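Local coordinates for non-toxic crystal protein (Bacillus thuringiensis, PDB 2D42) that is a non-toxic parasporal crystal protein whose fold closely resembles that of beta-pore-forming toxins, its own activity being unknown, at residues D59-I63 / A152-Y156; E170-S174 / N218-F222; G175-Y181 / E192-N198. All coordinates share one frame; numbering follows the deposited sequence.

Following the chain from the N terminus, interaction 1 closes first, joining strand 54-65 to the start of the long strand 150-185 across an 88-residue loop that is mostly strand. Further along that same strand, interaction 2 opens at 170-174 and closes at 218-222; interaction 3, a hairpin contact between 175-181 and 192-198, is nested inside the loop so made. Strand 150-185 therefore threads all three. Interaction 1 lies on one side of the chain's centre and the other two on the opposite side, with about 71 Å between the centres of interactions 1 and 3. Interactions 2 and 3 touch where Asn218 meets Asn198.

Interaction 1: residues D59-I63 / A152-Y156; sequences DRRII and ATGVY
Asp59-Ile63 and Ala152-Tyr156 run side by side as antiparallel strands at one far end of the elongated molecule, about 37 Å from the centre of the chain to the centre of the contact. The segment axes come within 4.6 Å at 166°, close to exactly antiparallel. Asp59 with Tyr156, Arg61 with Gly154 and Ile63 with Ala152 are the hydrogen-bonded pairs, each closed by two backbone bonds; the longest of the six, Asp59 N to Tyr156 O, measures 3.3 Å. At the non-hydrogen-bonded pairs between them the CA atoms draw closer, and Arg60 CA comes to 3.2 Å from Gly154 O in a CA-H...O contact.

The two faces differ in character. On the face of Arg60, Ile62, Thr153 and Val155, the Arg60 chain passes slantwise over its neighbours: CG lies 4.0 Å from Val155 CG2, and NH1 reaches 3.8 Å from Thr153 CG2. With its chi1 at -61°, Thr153 sets OG1 beside its own backbone N, where it meets Ile62 CG1 at 3.9 Å, the two side chains lying alongside and pointing the same way. The other face is mixed. Asp59 turns its carboxylate back onto its own strand: OD1 takes the Arg60 N at 2.9 Å and makes a salt bridge with the exposed Arg61, through a weak hydrogen bond from NE. From the same face the buried Tyr156 ring stacks on Phe77, its hydroxyl hydrogen-bonded to Asp140.

Ala152 touches Val146 of strand 129-146 and, beside it in the sheet, Val240; the backbone of Thr153 and Val155 pairs with strand 219-244. Tyr156 and Ala152 thus meet a second layer, strands 71-94 and 129-146, an arrangement consistent with the beta-sandwich at one end of aerolysin-like toxins.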
ATOM      1  N   ASP A  59     -24.813  11.776 -10.243  1.00 27.75           N
ATOM      2  CA  ASP A  59     -25.698  12.935 -10.316  1.00 27.68           C
ATOM      3  C   ASP A  59     -26.721  12.739 -11.435  1.00 26.29           C
ATOM      4  O   ASP A  59     -26.558  11.885 -12.304  1.00 26.30           O
ATOM      5  CB  ASP A  59     -24.849  14.179 -10.621  1.00 28.97           C
ATOM      6  CG  ASP A  59     -25.407  15.459 -10.018  1.00 30.56           C
ATOM      7  OD1 ASP A  59     -26.620  15.539  -9.703  1.00 25.64           O
ATOM      8  OD2 ASP A  59     -24.601  16.409  -9.882  1.00 32.92           O
ATOM      9  N   ARG A  60     -27.766  13.552 -11.406  1.00 25.10           N
ATOM     10  CA  ARG A  60     -28.817  13.514 -12.415  1.00 25.90           C
ATOM     11  C   ARG A  60     -29.400  14.912 -12.469  1.00 22.88           C
ATOM     12  O   ARG A  60     -29.802  15.447 -11.446  1.00 22.38           O
ATOM     13  CB  ARG A  60     -29.926  12.521 -12.028  1.00 28.77           C
ATOM     14  CG  ARG A  60     -31.154  12.611 -12.941  1.00 32.21           C
ATOM     15  CD  ARG A  60     -32.337  11.750 -12.465  1.00 38.24           C
ATOM     16  NE  ARG A  60     -33.454  12.564 -11.975  1.00 39.43           N
ATOM     17  CZ  ARG A  60     -34.689  12.532 -12.472  1.00 41.38           C
ATOM     18  NH1 ARG A  60     -34.986  11.725 -13.485  1.00 42.39           N
ATOM     19  NH2 ARG A  60     -35.635  13.309 -11.952  1.00 41.46           N
ATOM     20  N   ARG A  61     -29.434  15.510 -13.655  1.00 23.79           N
ATOM     21  CA  ARG A  61     -29.987  16.856 -13.809  1.00 23.33           C
ATOM     22  C   ARG A  61     -30.937  16.904 -14.986  1.00 23.04           C
ATOM     23  O   ARG A  61     -30.886  16.056 -15.878  1.00 22.32           O
ATOM     24  CB  ARG A  61     -28.873  17.889 -14.011  1.00 21.97           C
ATOM     25  CG  ARG A  61     -28.034  18.107 -12.786  1.00 23.27           C
ATOM     26  CD  ARG A  61     -28.890  18.679 -11.665  1.00 25.00           C
ATOM     27  NE  ARG A  61     -28.361  18.327 -10.360  1.00 26.74           N
ATOM     28  CZ  ARG A  61     -29.045  18.427  -9.224  1.00 29.94           C
ATOM     29  NH1 ARG A  61     -30.295  18.875  -9.225  1.00 29.21           N
ATOM     30  NH2 ARG A  61     -28.478  18.070  -8.082  1.00 28.06           N
ATOM     31  N   ILE A  62     -31.783  17.925 -14.998  1.00 22.67           N
ATOM     32  CA  ILE A  62     -32.768  18.061 -16.047  1.00 23.51           C
ATOM     33  C   ILE A  62     -32.803  19.423 -16.712  1.00 25.58           C
ATOM     34  O   ILE A  62     -32.743  20.450 -16.046  1.00 27.08           O
ATOM     35  CB  ILE A  62     -34.178  17.767 -15.483  1.00 26.20           C
ATOM     36  CG1 ILE A  62     -34.224  16.328 -14.956  1.00 27.55           C
ATOM     37  CG2 ILE A  62     -35.239  18.016 -16.559  1.00 24.33           C
ATOM     38  CD1 ILE A  62     -35.496  15.957 -14.245  1.00 31.68           C
ATOM     39  N   ILE A  63     -32.884  19.425 -18.037  1.00 25.67           N
ATOM     40  CA  ILE A  63     -33.007  20.669 -18.782  1.00 26.17           C
ATOM     41  C   ILE A  63     -34.305  20.515 -19.556  1.00 26.21           C
ATOM     42  O   ILE A  63     -34.421  19.652 -20.423  1.00 27.62           O
ATOM     43  CB  ILE A  63     -31.839  20.886 -19.754  1.00 26.74           C
ATOM     44  CG1 ILE A  63     -30.541  21.065 -18.956  1.00 23.51           C
ATOM     45  CG2 ILE A  63     -32.125  22.094 -20.636  1.00 25.45           C
ATOM     46  CD1 ILE A  63     -29.306  21.301 -19.819  1.00 24.77           C
ATOM     47  N   ALA A 152     -34.599  16.985 -21.327  1.00 28.08           N
ATOM     48  CA  ALA A 152     -33.383  16.191 -21.410  1.00 27.92           C
ATOM     49  C   ALA A 152     -32.955  15.846 -19.995  1.00 27.81           C
ATOM     50  O   ALA A 152     -32.814  16.725 -19.140  1.00 26.82           O
ATOM     51  CB  ALA A 152     -32.275  16.968 -22.117  1.00 24.83           C
ATOM     52  N   THR A 153     -32.758  14.563 -19.740  1.00 26.53           N
ATOM     53  CA  THR A 153     -32.333  14.131 -18.422  1.00 26.36           C
ATOM     54  C   THR A 153     -30.935  13.567 -18.523  1.00 25.34           C
ATOM     55  O   THR A 153     -30.717  12.523 -19.138  1.00 25.36           O
ATOM     56  CB  THR A 153     -33.284  13.073 -17.859  1.00 27.14           C
ATOM     57  OG1 THR A 153     -34.590  13.644 -17.749  1.00 26.00           O
ATOM     58  CG2 THR A 153     -32.824  12.609 -16.487  1.00 24.50           C
ATOM     59  N   GLY A 154     -29.980  14.295 -17.956  1.00 23.09           N
ATOM     60  CA  GLY A 154     -28.603  13.848 -17.979  1.00 23.87           C
ATOM     61  C   GLY A 154     -28.221  13.148 -16.684  1.00 23.22           C
ATOM     62  O   GLY A 154     -28.324  13.729 -15.607  1.00 21.81           O
ATOM     63  N   VAL A 155     -27.768  11.903 -16.801  1.00 22.66           N
ATOM     64  CA  VAL A 155     -27.362  11.096 -15.651  1.00 22.96           C
ATOM     65  C   VAL A 155     -25.855  10.873 -15.725  1.00 23.36           C
ATOM     66  O   VAL A 155     -25.343  10.387 -16.735  1.00 24.60           O
ATOM     67  CB  VAL A 155     -28.085   9.714 -15.657  1.00 23.89           C
ATOM     68  CG1 VAL A 155     -27.539   8.830 -14.553  1.00 19.82           C
ATOM     69  CG2 VAL A 155     -29.592   9.916 -15.469  1.00 22.82           C
ATOM     70  N   TYR A 156     -25.164  11.258 -14.656  1.00 22.39           N
ATOM     71  CA  TYR A 156     -23.706  11.136 -14.534  1.00 23.82           C
ATOM     72  C   TYR A 156     -23.411   9.854 -13.765  1.00 21.41           C
ATOM     73  O   TYR A 156     -23.795   9.717 -12.599  1.00 23.31           O
ATOM     74  CB  TYR A 156     -23.158  12.359 -13.780  1.00 23.45           C
ATOM     75  CG  TYR A 156     -21.657  12.552 -13.853  1.00 27.48           C
ATOM     76  CD1 TYR A 156     -20.937  12.226 -15.007  1.00 29.17           C
ATOM     77  CD2 TYR A 156     -20.964  13.125 -12.788  1.00 28.06           C
ATOM     78  CE1 TYR A 156     -19.556  12.471 -15.091  1.00 28.90           C
ATOM     79  CE2 TYR A 156     -19.591  13.377 -12.861  1.00 29.17           C
ATOM     80  CZ  TYR A 156     -18.895  13.055 -14.013  1.00 30.71           C
ATOM     81  OH  TYR A 156     -17.549  13.362 -14.101  1.00 31.15           O
TER

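Interaction 2: residues E170-S174 / N218-F222; sequences ECVVS and NRAYF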
ATOM      1  N   GLU A 170       8.712  -5.787  -0.094  1.00 27.57           N
ATOM      2  CA  GLU A 170      10.167  -5.789  -0.167  1.00 27.04           C
ATOM      3  C   GLU A 170      10.789  -4.574   0.495  1.00 27.61           C
ATOM      4  O   GLU A 170      10.149  -3.542   0.631  1.00 26.00           O
ATOM      5  CB  GLU A 170      10.609  -5.840  -1.633  1.00 28.46           C
ATOM      6  CG  GLU A 170      10.279  -7.153  -2.322  1.00 34.40           C
ATOM      7  CD  GLU A 170      10.504  -7.103  -3.822  1.00 37.42           C
ATOM      8  OE1 GLU A 170      10.465  -8.170  -4.461  1.00 42.15           O
ATOM      9  OE2 GLU A 170      10.710  -6.001  -4.365  1.00 40.77           O
ATOM     10  N   CYS A 171      12.044  -4.720   0.918  1.00 27.63           N
ATOM     11  CA  CYS A 171      12.787  -3.628   1.528  1.00 26.90           C
ATOM     12  C   CYS A 171      14.230  -4.065   1.734  1.00 27.05           C
ATOM     13  O   CYS A 171      14.554  -5.250   1.625  1.00 29.17           O
ATOM     14  CB  CYS A 171      12.163  -3.204   2.867  1.00 26.26           C
ATOM     15  SG  CYS A 171      12.249  -4.404   4.241  1.00 25.71           S
ATOM     16  N   VAL A 172      15.096  -3.096   1.993  1.00 25.63           N
ATOM     17  CA  VAL A 172      16.501  -3.375   2.234  1.00 25.04           C
ATOM     18  C   VAL A 172      16.749  -3.241   3.736  1.00 24.35           C
ATOM     19  O   VAL A 172      16.277  -2.295   4.376  1.00 22.22           O
ATOM     20  CB  VAL A 172      17.410  -2.377   1.491  1.00 27.54           C
ATOM     21  CG1 VAL A 172      18.868  -2.628   1.863  1.00 27.61           C
ATOM     22  CG2 VAL A 172      17.205  -2.510  -0.016  1.00 24.98           C
ATOM     23  N   VAL A 173      17.475  -4.201   4.292  1.00 22.28           N
ATOM     24  CA  VAL A 173      17.799  -4.184   5.709  1.00 23.84           C
ATOM     25  C   VAL A 173      19.312  -4.080   5.837  1.00 26.28           C
ATOM     26  O   VAL A 173      20.048  -4.832   5.196  1.00 26.02           O
ATOM     27  CB  VAL A 173      17.292  -5.465   6.394  1.00 24.65           C
ATOM     28  CG1 VAL A 173      17.864  -5.587   7.796  1.00 21.86           C
ATOM     29  CG2 VAL A 173      15.767  -5.437   6.441  1.00 23.17           C
ATOM     30  N   SER A 174      19.768  -3.141   6.660  1.00 26.41           N
ATOM     31  CA  SER A 174      21.197  -2.927   6.853  1.00 29.05           C
ATOM     32  C   SER A 174      21.463  -2.206   8.175  1.00 28.28           C
ATOM     33  O   SER A 174      20.537  -1.915   8.926  1.00 28.26           O
ATOM     34  CB  SER A 174      21.754  -2.093   5.692  1.00 26.64           C
ATOM     35  OG  SER A 174      21.073  -0.851   5.608  1.00 27.07           O
ATOM     36  N   ASN A 218      26.681  -4.990   1.089  1.00 43.00           N
ATOM     37  CA  ASN A 218      26.575  -4.846   2.534  1.00 40.70           C
ATOM     38  C   ASN A 218      25.129  -4.631   2.979  1.00 37.38           C
ATOM     39  O   ASN A 218      24.823  -3.726   3.756  1.00 34.52           O
ATOM     40  CB  ASN A 218      27.450  -3.677   2.990  1.00 41.15           C
ATOM     41  CG  ASN A 218      27.462  -3.513   4.484  1.00 42.16           C
ATOM     42  OD1 ASN A 218      27.644  -4.481   5.220  1.00 43.49           O
ATOM     43  ND2 ASN A 218      27.266  -2.285   4.947  1.00 42.36           N
ATOM     44  N   ARG A 219      24.240  -5.483   2.492  1.00 36.31           N
ATOM     45  CA  ARG A 219      22.833  -5.355   2.826  1.00 35.27           C
ATOM     46  C   ARG A 219      22.125  -6.685   2.681  1.00 34.70           C
ATOM     47  O   ARG A 219      22.651  -7.634   2.086  1.00 34.93           O
ATOM     48  CB  ARG A 219      22.172  -4.338   1.894  1.00 35.20           C
ATOM     49  CG  ARG A 219      22.207  -4.784   0.435  1.00 35.99           C
ATOM     50  CD  ARG A 219      21.712  -3.710  -0.508  1.00 35.71           C
ATOM     51  NE  ARG A 219      22.499  -2.484  -0.421  1.00 35.51           N
ATOM     52  CZ  ARG A 219      22.410  -1.492  -1.298  1.00 36.82           C
ATOM     53  NH1 ARG A 219      21.572  -1.600  -2.316  1.00 35.31           N
ATOM     54  NH2 ARG A 219      23.150  -0.398  -1.166  1.00 36.46           N
ATOM     55  N   ALA A 220      20.925  -6.747   3.241  1.00 32.76           N
ATOM     56  CA  ALA A 220      20.108  -7.942   3.155  1.00 32.67           C
ATOM     57  C   ALA A 220      18.809  -7.508   2.494  1.00 31.26           C
ATOM     58  O   ALA A 220      18.274  -6.448   2.807  1.00 30.44           O
ATOM     59  CB  ALA A 220      19.841  -8.500   4.541  1.00 29.17           C
ATOM     60  N   TYR A 221      18.314  -8.309   1.559  1.00 31.77           N
ATOM     61  CA  TYR A 221      17.071  -7.975   0.885  1.00 30.93           C
ATOM     62  C   TYR A 221      15.959  -8.816   1.498  1.00 30.37           C
ATOM     63  O   TYR A 221      16.039 -10.044   1.529  1.00 31.72           O
ATOM     64  CB  TYR A 221      17.178  -8.245  -0.620  1.00 33.53           C
ATOM     65  CG  TYR A 221      18.019  -7.236  -1.374  1.00 34.18           C
ATOM     66  CD1 TYR A 221      19.393  -7.413  -1.538  1.00 36.09           C
ATOM     67  CD2 TYR A 221      17.434  -6.092  -1.918  1.00 36.28           C
ATOM     68  CE1 TYR A 221      20.174  -6.468  -2.238  1.00 38.35           C
ATOM     69  CE2 TYR A 221      18.198  -5.143  -2.611  1.00 37.89           C
ATOM     70  CZ  TYR A 221      19.565  -5.336  -2.769  1.00 38.83           C
ATOM     71  OH  TYR A 221      20.306  -4.393  -3.461  1.00 39.65           O
ATOM     72  N   PHE A 222      14.931  -8.152   2.007  1.00 28.63           N
ATOM     73  CA  PHE A 222      13.817  -8.865   2.620  1.00 27.69           C
ATOM     74  C   PHE A 222      12.655  -9.024   1.650  1.00 26.20           C
ATOM     75  O   PHE A 222      12.329  -8.106   0.899  1.00 25.80           O
ATOM     76  CB  PHE A 222      13.315  -8.117   3.865  1.00 26.85           C
ATOM     77  CG  PHE A 222      12.059  -8.702   4.459  1.00 26.74           C
ATOM     78  CD1 PHE A 222      12.105  -9.871   5.211  1.00 27.54           C
ATOM     79  CD2 PHE A 222      10.820  -8.108   4.222  1.00 28.17           C
ATOM     80  CE1 PHE A 222      10.929 -10.448   5.718  1.00 28.42           C
ATOM     81  CE2 PHE A 222       9.646  -8.670   4.720  1.00 25.52           C
ATOM     82  CZ  PHE A 222       9.697  -9.842   5.469  1.00 27.07           C
TER
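Strand 150-185 pairs antiparallel with strand 219-244 in the long sheet, and here Glu170-Ser174 lies against Asn218-Phe222. Val173 N gives a nearly straight bond to Ala220 O at 2.8 Å, and Ala220 N returns one to Val173 O. Phe222 N bonds to Cys171 O at 3.0 Å, whereas the reverse bond from Cys171 N to Phe222 O is long and weak. The segment axes pass 4.7 Å apart at 152°, the usual twist of paired strands. On the other side of the second segment, Asn218 and Arg219 both face Ser214 in a G1 beta bulge, Asn218 taking the positive phi of its first position.

Cys171, Val173, Ala220 and Phe222 share the buried face. Cys171 SG, set between its own backbone N and carbonyl carbon by a chi1 of 67°, lies 3.9 Å from Phe222 CB and 5.1 Å from the centroid of the Phe222 ring, approaching obliquely in a sulfur-aromatic contact. Phe211 meets the Phe222 ring at an angle, and Leu203 of helix 199-206 comes up to Ala220.

The opposite face is mixed and built round Val172, whose two branches serve different neighbours. CG1 touches Arg219 CB at 3.7 Å, the two chains crossing at a slant; CG2 lies 3.8 Å from Tyr221 CE2, here with the side chains alongside and pointing the same way. Within their own strand Arg219 NH1 donates to Tyr221 OH at 3.3 Å, tying Val172's two neighbours together. Glu170 keeps CB and CG by Phe222 O, and only its carboxylate goes off, to a salt bridge with Arg43.

This is an antiparallel pair within a long sheet, its buried face covered by strand 211-214 and helix 199-206, consistent with the extended framework of the aerolysin-type family.

Interaction 3: residues G175-Y181 / E192-N198; sequences GNGIIRY and EIVQRVN
Tyr181 and Gln195 cross slantwise, ring and amide planes 57° apart. Gln195 OE1 arrives at the edge of the ring, in its plane, and accepts a hydrogen bond from Tyr181 OH at 2.9 Å. The glutamine reaches that far because its chain is extended, with CG anti to the backbone N (chi1 166°). Ile179 CG2 sits over one face of the Tyr181 ring, offset toward the rim, and Ile179 CD1 approaches Val197 CG1 at 4.1 Å, these two side chains meeting at about a right angle. Helix 5-19 meets Ile179 through Leu9 and Tyr12 and Val197 through Leu9, while its Tyr16 meets the tyrosine ring.

Across the sheet, Arg180 stretches out to a salt bridge between NH1 and Glu192, though the exact placement of NH1 is doubtful. Ile178 lies alongside Arg196, its CD1 3.8 Å from Arg196 CB, while CG2 crosses obliquely to Val194 CG1 at 4.0 Å. Asn176 crosses Arg196 and sends ND2 weakly to Val197 O, which already takes the Gly177 N at 2.8 Å.

Six backbone bonds hold the hairpin; Ile193 N to Tyr181 O, at 2.6 Å, is the shortest. At its base a water accepts from Gly175 N and donates to Asn198 OD1; that oxygen also caps helix 199-206, and Asn198 ND2 bonds to Asn218 OD1. The chemistry is thus split: a hydroxyl-amide bond beside helix 5-19 on one face, and on the other an Arg180-Glu192 pair that links the strands while Arg196 ties the hairpin to Asp30.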
ATOM      1  N   GLY A 175      22.732  -1.915   8.452  1.00 28.79           N
ATOM      2  CA  GLY A 175      23.069  -1.230   9.684  1.00 27.21           C
ATOM      3  C   GLY A 175      23.816  -2.128  10.649  1.00 28.82           C
ATOM      4  O   GLY A 175      24.077  -3.296  10.351  1.00 29.38           O
ATOM      5  N   ASN A 176      24.136  -1.587  11.821  1.00 29.50           N
ATOM      6  CA  ASN A 176      24.894  -2.316  12.831  1.00 31.02           C
ATOM      7  C   ASN A 176      24.172  -2.458  14.154  1.00 28.66           C
ATOM      8  O   ASN A 176      23.339  -1.629  14.525  1.00 30.23           O
ATOM      9  CB  ASN A 176      26.229  -1.608  13.117  1.00 32.38           C
ATOM     10  CG  ASN A 176      27.140  -1.558  11.917  1.00 35.15           C
ATOM     11  OD1 ASN A 176      27.488  -0.479  11.439  1.00 38.65           O
ATOM     12  ND2 ASN A 176      27.542  -2.723  11.426  1.00 36.21           N
ATOM     13  N   GLY A 177      24.528  -3.519  14.865  1.00 28.88           N
ATOM     14  CA  GLY A 177      23.976  -3.772  16.178  1.00 28.57           C
ATOM     15  C   GLY A 177      25.156  -3.734  17.132  1.00 30.05           C
ATOM     16  O   GLY A 177      26.306  -3.793  16.700  1.00 29.61           O
ATOM     17  N   ILE A 178      24.886  -3.611  18.423  1.00 31.09           N
ATOM     18  CA  ILE A 178      25.952  -3.590  19.414  1.00 32.21           C
ATOM     19  C   ILE A 178      25.636  -4.683  20.417  1.00 31.38           C
ATOM     20  O   ILE A 178      24.511  -4.769  20.906  1.00 30.17           O
ATOM     21  CB  ILE A 178      26.016  -2.246  20.179  1.00 31.82           C
ATOM     22  CG1 ILE A 178      26.348  -1.099  19.221  1.00 32.71           C
ATOM     23  CG2 ILE A 178      27.048  -2.343  21.291  1.00 32.88           C
ATOM     24  CD1 ILE A 178      27.673  -1.249  18.501  1.00 33.57           C
ATOM     25  N   ILE A 179      26.621  -5.521  20.707  1.00 31.38           N
ATOM     26  CA  ILE A 179      26.432  -6.595  21.665  1.00 32.76           C
ATOM     27  C   ILE A 179      27.481  -6.516  22.770  1.00 34.27           C
ATOM     28  O   ILE A 179      28.678  -6.399  22.502  1.00 34.24           O
ATOM     29  CB  ILE A 179      26.534  -7.971  20.991  1.00 32.22           C
ATOM     30  CG1 ILE A 179      25.497  -8.079  19.865  1.00 31.96           C
ATOM     31  CG2 ILE A 179      26.307  -9.062  22.026  1.00 34.39           C
ATOM     32  CD1 ILE A 179      25.596  -9.364  19.052  1.00 27.10           C
ATOM     33  N   ARG A 180      27.014  -6.581  24.013  1.00 35.21           N
ATOM     34  CA  ARG A 180      27.894  -6.522  25.170  1.00 36.38           C
ATOM     35  C   ARG A 180      28.043  -7.885  25.830  1.00 35.38           C
ATOM     36  O   ARG A 180      27.056  -8.523  26.186  1.00 34.54           O
ATOM     37  CB  ARG A 180      27.344  -5.526  26.188  1.00 37.92           C
ATOM     38  CG  ARG A 180      27.285  -4.117  25.669  1.00 41.76           C
ATOM     39  CD  ARG A 180      26.846  -3.141  26.742  1.00 44.33           C
ATOM     40  NE  ARG A 180      27.377  -1.821  26.445  1.00 49.45           N
ATOM     41  CZ  ARG A 180      28.672  -1.526  26.467  1.00 51.63           C
ATOM     42  NH1 ARG A 180      29.559  -2.458  26.785  1.00 54.52           N
ATOM     43  NH2 ARG A 180      29.082  -0.308  26.147  1.00 53.93           N
ATOM     44  N   TYR A 181      29.286  -8.318  25.991  1.00 34.88           N
ATOM     45  CA  TYR A 181      29.598  -9.600  26.620  1.00 35.33           C
ATOM     46  C   TYR A 181      30.616  -9.355  27.721  1.00 36.67           C
ATOM     47  O   TYR A 181      31.287  -8.321  27.747  1.00 36.07           O
ATOM     48  CB  TYR A 181      30.281 -10.545  25.641  1.00 33.77           C
ATOM     49  CG  TYR A 181      29.601 -10.774  24.326  1.00 34.94           C
ATOM     50  CD1 TYR A 181      28.556 -11.691  24.208  1.00 35.67           C
ATOM     51  CD2 TYR A 181      30.066 -10.145  23.169  1.00 35.41           C
ATOM     52  CE1 TYR A 181      28.001 -11.988  22.966  1.00 35.66           C
ATOM     53  CE2 TYR A 181      29.516 -10.433  21.922  1.00 35.30           C
ATOM     54  CZ  TYR A 181      28.486 -11.359  21.830  1.00 36.23           C
ATOM     55  OH  TYR A 181      27.954 -11.664  20.599  1.00 36.65           O
ATOM     56  N   GLU A 192      34.886  -6.795  29.977  1.00 35.28           N
ATOM     57  CA  GLU A 192      33.772  -6.692  29.048  1.00 37.16           C
ATOM     58  C   GLU A 192      34.254  -6.664  27.598  1.00 38.00           C
ATOM     59  O   GLU A 192      35.269  -6.030  27.276  1.00 37.35           O
ATOM     60  CB  GLU A 192      32.968  -5.427  29.368  1.00 39.02           C
ATOM     61  CG  GLU A 192      31.730  -5.217  28.513  1.00 45.93           C
ATOM     62  CD  GLU A 192      30.909  -4.020  28.968  1.00 47.79           C
ATOM     63  OE1 GLU A 192      31.477  -2.911  29.050  1.00 51.56           O
ATOM     64  OE2 GLU A 192      29.699  -4.186  29.242  1.00 49.62           O
ATOM     65  N   ILE A 193      33.535  -7.378  26.736  1.00 36.81           N
ATOM     66  CA  ILE A 193      33.855  -7.431  25.315  1.00 37.59           C
ATOM     67  C   ILE A 193      32.704  -6.787  24.542  1.00 39.44           C
ATOM     68  O   ILE A 193      31.597  -7.337  24.488  1.00 39.20           O
ATOM     69  CB  ILE A 193      34.005  -8.882  24.798  1.00 37.07           C
ATOM     70  CG1 ILE A 193      35.093  -9.628  25.574  1.00 37.29           C
ATOM     71  CG2 ILE A 193      34.360  -8.859  23.314  1.00 36.47           C
ATOM     72  CD1 ILE A 193      34.647 -10.157  26.928  1.00 37.51           C
ATOM     73  N   VAL A 194      32.956  -5.622  23.953  1.00 38.77           N
ATOM     74  CA  VAL A 194      31.920  -4.942  23.184  1.00 39.73           C
ATOM     75  C   VAL A 194      32.155  -5.225  21.711  1.00 39.33           C
ATOM     76  O   VAL A 194      33.233  -4.959  21.179  1.00 39.94           O
ATOM     77  CB  VAL A 194      31.943  -3.425  23.405  1.00 39.00           C
ATOM     78  CG1 VAL A 194      30.764  -2.784  22.697  1.00 40.01           C
ATOM     79  CG2 VAL A 194      31.886  -3.121  24.883  1.00 39.46           C
ATOM     80  N   GLN A 195      31.138  -5.771  21.058  1.00 37.32           N
ATOM     81  CA  GLN A 195      31.232  -6.116  19.649  1.00 36.04           C
ATOM     82  C   GLN A 195      30.206  -5.357  18.804  1.00 35.14           C
ATOM     83  O   GLN A 195      29.046  -5.228  19.199  1.00 33.33           O
ATOM     84  CB  GLN A 195      31.030  -7.636  19.500  1.00 37.27           C
ATOM     85  CG  GLN A 195      30.775  -8.135  18.077  1.00 39.99           C
ATOM     86  CD  GLN A 195      30.337  -9.607  18.020  1.00 42.56           C
ATOM     87  OE1 GLN A 195      29.443 -10.042  18.753  1.00 41.47           O
ATOM     88  NE2 GLN A 195      30.960 -10.370  17.129  1.00 45.09           N
ATOM     89  N   ARG A 196      30.640  -4.824  17.663  1.00 35.15           N
ATOM     90  CA  ARG A 196      29.711  -4.146  16.749  1.00 35.58           C
ATOM     91  C   ARG A 196      29.534  -5.138  15.608  1.00 34.85           C
ATOM     92  O   ARG A 196      30.509  -5.506  14.956  1.00 35.30           O
ATOM     93  CB  ARG A 196      30.280  -2.844  16.178  1.00 36.94           C
ATOM     94  CG  ARG A 196      29.406  -2.255  15.064  1.00 37.97           C
ATOM     95  CD  ARG A 196      30.069  -1.081  14.338  1.00 38.68           C
ATOM     96  NE  ARG A 196      30.160   0.097  15.185  1.00 40.27           N
ATOM     97  CZ  ARG A 196      31.300   0.649  15.583  1.00 43.97           C
ATOM     98  NH1 ARG A 196      32.463   0.133  15.205  1.00 44.72           N
ATOM     99  NH2 ARG A 196      31.276   1.710  16.378  1.00 43.81           N
ATOM    100  N   VAL A 197      28.301  -5.577  15.378  1.00 32.97           N
ATOM    101  CA  VAL A 197      28.032  -6.546  14.323  1.00 32.76           C
ATOM    102  C   VAL A 197      27.187  -5.980  13.200  1.00 32.40           C
ATOM    103  O   VAL A 197      26.345  -5.106  13.418  1.00 32.28           O
ATOM    104  CB  VAL A 197      27.295  -7.786  14.869  1.00 35.17           C
ATOM    105  CG1 VAL A 197      28.133  -8.454  15.948  1.00 37.04           C
ATOM    106  CG2 VAL A 197      25.928  -7.379  15.423  1.00 33.54           C
ATOM    107  N   ASN A 198      27.416  -6.489  11.997  1.00 31.33           N
ATOM    108  CA  ASN A 198      26.658  -6.060  10.839  1.00 31.19           C
ATOM    109  C   ASN A 198      25.376  -6.893  10.893  1.00 31.13           C
ATOM    110  O   ASN A 198      25.430  -8.107  11.119  1.00 29.98           O
ATOM    111  CB  ASN A 198      27.438  -6.373   9.564  1.00 33.81           C
ATOM    112  CG  ASN A 198      26.856  -5.693   8.341  1.00 35.49           C
ATOM    113  OD1 ASN A 198      25.637  -5.620   8.169  1.00 34.45           O
ATOM    114  ND2 ASN A 198      27.732  -5.207   7.473  1.00 32.94           N
TER
HETATM  115  O   HOH W   1      24.590  -3.538   6.792  1.00 38.51           O